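Local coordinates for protein nicotinate-nucleotide pyrophosphorylase (Pyrococcus furiosus, PDB 2I14) that probably catalyses the ATP-dependent transfer of phosphoribose from phosphoribosyl pyrophosphate to nicotinate, giving nicotinate mononucleotide for NAD(+) biosynthesis, at residues V77-M82 with P93-E98. Sequence-based numbering, arbitrary orientation.
Sequences VNVYAM and PVLQIE
Tyr80 and Glu98 meet on one face of two antiparallel strands, where the phenol OH donates a hydrogen bond to the carboxylate OE2 of Glu98 at 2.7 Å, nearly in line with its C-O bond. Glu98 reaches that far because its chain is extended beyond CG, and ring and carboxylate planes stand 43° apart. The same OE2 is salt-bridged to Arg327, so two partners grip one oxygen. On the same face, Tyr80 CD1 lies 4.2 Å from Gln96 CB, while Gln96 NE2 is hydrogen-bonded to Asp47 on neighbouring strand 43-49. A phenylalanine in place of Tyr80 would probably leave Glu98 held by Arg327 without its hydroxyl partner, and its carboxylate freer to turn. Behind these side chains run the backbone bonds: Glu98 N reaches Asn78 O at 2.9 Å and Gln96 N reaches Tyr80 O at 2.9 Å, whereas the return bond from Tyr80 N to Gln96 O is weak. On the other face Val79 CG1, anti to the backbone N, packs 4.1 Å from Leu95 CG, and Ala81 CB meets Leu95 CB; helix 65-72 covers these apolar groups. Flanked by strands 43-49 and 357-365, this quinolinate phosphoribosyltransferase N-terminal-domain pair sits mid-sheet in an antiparallel sheet completed by strands from late in the chain.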
loop_
_atom_site.group_PDB
_atom_site.type_symbol
_atom_site.label_atom_id
_atom_site.label_comp_id
_atom_site.label_asym_id
_atom_site.label_seq_id
_atom_site.Cartn_x
_atom_site.Cartn_y
_atom_site.Cartn_z
ATOM N N VAL A 77 36.027 -37.457 13.871
ATOM C CA VAL A 77 34.569 -37.370 13.925
ATOM C C VAL A 77 33.800 -38.142 12.857
ATOM O O VAL A 77 34.362 -38.592 11.860
ATOM C CB VAL A 77 34.106 -35.901 13.822
ATOM C CG1 VAL A 77 34.639 -35.091 14.997
ATOM C CG2 VAL A 77 34.580 -35.311 12.497
ATOM N N ASN A 78 32.497 -38.282 13.087
ATOM C CA ASN A 78 31.606 -38.938 12.138
ATOM C C ASN A 78 30.791 -37.838 11.473
ATOM O O ASN A 78 30.464 -36.831 12.103
ATOM C CB ASN A 78 30.655 -39.907 12.835
ATOM C CG ASN A 78 31.373 -41.090 13.422
ATOM O OD1 ASN A 78 32.390 -41.536 12.888
ATOM N ND2 ASN A 78 30.844 -41.619 14.520
ATOM N N VAL A 79 30.463 -38.022 10.203
ATOM C CA VAL A 79 29.700 -37.015 9.493
ATOM C C VAL A 79 28.575 -37.641 8.681
ATOM O O VAL A 79 28.810 -38.252 7.636
ATOM C CB VAL A 79 30.607 -36.210 8.544
ATOM C CG1 VAL A 79 29.812 -35.087 7.914
ATOM C CG2 VAL A 79 31.817 -35.674 9.292
ATOM N N TYR A 80 27.346 -37.505 9.167
ATOM C CA TYR A 80 26.193 -38.048 8.452
ATOM C C TYR A 80 25.616 -36.898 7.633
ATOM O O TYR A 80 25.745 -35.730 8.011
ATOM C CB TYR A 80 25.146 -38.578 9.434
ATOM C CG TYR A 80 25.739 -39.291 10.630
ATOM C CD1 TYR A 80 26.461 -38.582 11.593
ATOM C CD2 TYR A 80 25.560 -40.663 10.815
ATOM C CE1 TYR A 80 26.988 -39.217 12.716
ATOM C CE2 TYR A 80 26.080 -41.310 11.938
ATOM C CZ TYR A 80 26.793 -40.580 12.889
ATOM O OH TYR A 80 27.288 -41.190 14.028
ATOM N N ALA A 81 24.992 -37.211 6.509
ATOM C CA ALA A 81 24.441 -36.152 5.681
ATOM C C ALA A 81 23.357 -36.630 4.724
ATOM O O ALA A 81 23.031 -37.818 4.663
ATOM C CB ALA A 81 25.561 -35.478 4.896
ATOM N N MET A 82 22.788 -35.672 4.001
ATOM C CA MET A 82 21.777 -35.949 3.004
ATOM C C MET A 82 22.558 -35.945 1.706
ATOM O O MET A 82 23.597 -35.306 1.606
ATOM C CB MET A 82 20.733 -34.833 2.940
ATOM C CG MET A 82 19.770 -34.719 4.114
ATOM S SD MET A 82 18.467 -33.485 3.730
ATOM C CE MET A 82 17.496 -33.566 5.236
ATOM N N PRO A 93 17.809 -31.119 9.710
ATOM C CA PRO A 93 19.269 -31.213 9.645
ATOM C C PRO A 93 19.705 -31.747 8.284
ATOM O O PRO A 93 19.253 -32.792 7.838
ATOM C CB PRO A 93 19.605 -32.179 10.778
ATOM C CG PRO A 93 18.370 -33.018 10.886
ATOM C CD PRO A 93 17.278 -31.990 10.769
ATOM N N VAL A 94 20.578 -31.017 7.617
ATOM C CA VAL A 94 21.041 -31.448 6.321
ATOM C C VAL A 94 22.385 -32.150 6.468
ATOM O O VAL A 94 22.867 -32.789 5.529
ATOM C CB VAL A 94 21.185 -30.250 5.379
ATOM C CG1 VAL A 94 19.831 -29.604 5.147
ATOM C CG2 VAL A 94 22.172 -29.254 5.959
ATOM N N LEU A 95 22.984 -32.029 7.652
ATOM C CA LEU A 95 24.281 -32.650 7.945
ATOM C C LEU A 95 24.562 -32.622 9.448
ATOM O O LEU A 95 24.319 -31.610 10.111
ATOM C CB LEU A 95 25.391 -31.922 7.179
ATOM C CG LEU A 95 26.840 -32.322 7.475
ATOM C CD1 LEU A 95 27.751 -31.860 6.342
ATOM C CD2 LEU A 95 27.278 -31.718 8.805
ATOM N N GLN A 96 25.068 -33.732 9.980
ATOM C CA GLN A 96 25.380 -33.828 11.404
ATOM C C GLN A 96 26.849 -34.170 11.607
ATOM O O GLN A 96 27.518 -34.638 10.687
ATOM C CB GLN A 96 24.507 -34.896 12.061
ATOM C CG GLN A 96 23.029 -34.655 11.875
ATOM C CD GLN A 96 22.170 -35.751 12.485
ATOM O OE1 GLN A 96 22.270 -36.920 12.102
ATOM N NE2 GLN A 96 21.313 -35.377 13.440
ATOM N N ILE A 97 27.361 -33.907 12.802
ATOM C CA ILE A 97 28.741 -34.229 13.101
ATOM C C ILE A 97 28.846 -34.725 14.525
ATOM O O ILE A 97 28.257 -34.146 15.444
ATOM C CB ILE A 97 29.666 -33.031 12.958
ATOM C CG1 ILE A 97 29.629 -32.505 11.530
ATOM C CG2 ILE A 97 31.086 -33.451 13.299
ATOM C CD1 ILE A 97 30.583 -31.352 11.293
ATOM N N GLU A 98 29.597 -35.802 14.715
ATOM C CA GLU A 98 29.758 -36.357 16.043
ATOM C C GLU A 98 31.222 -36.415 16.453
ATOM O O GLU A 98 32.091 -36.763 15.654
ATOM C CB GLU A 98 29.135 -37.743 16.090
ATOM C CG GLU A 98 28.766 -38.167 17.479
ATOM C CD GLU A 98 27.809 -39.333 17.483
ATOM O OE1 GLU A 98 27.371 -39.733 18.587
ATOM O OE2 GLU A 98 27.497 -39.845 16.382
#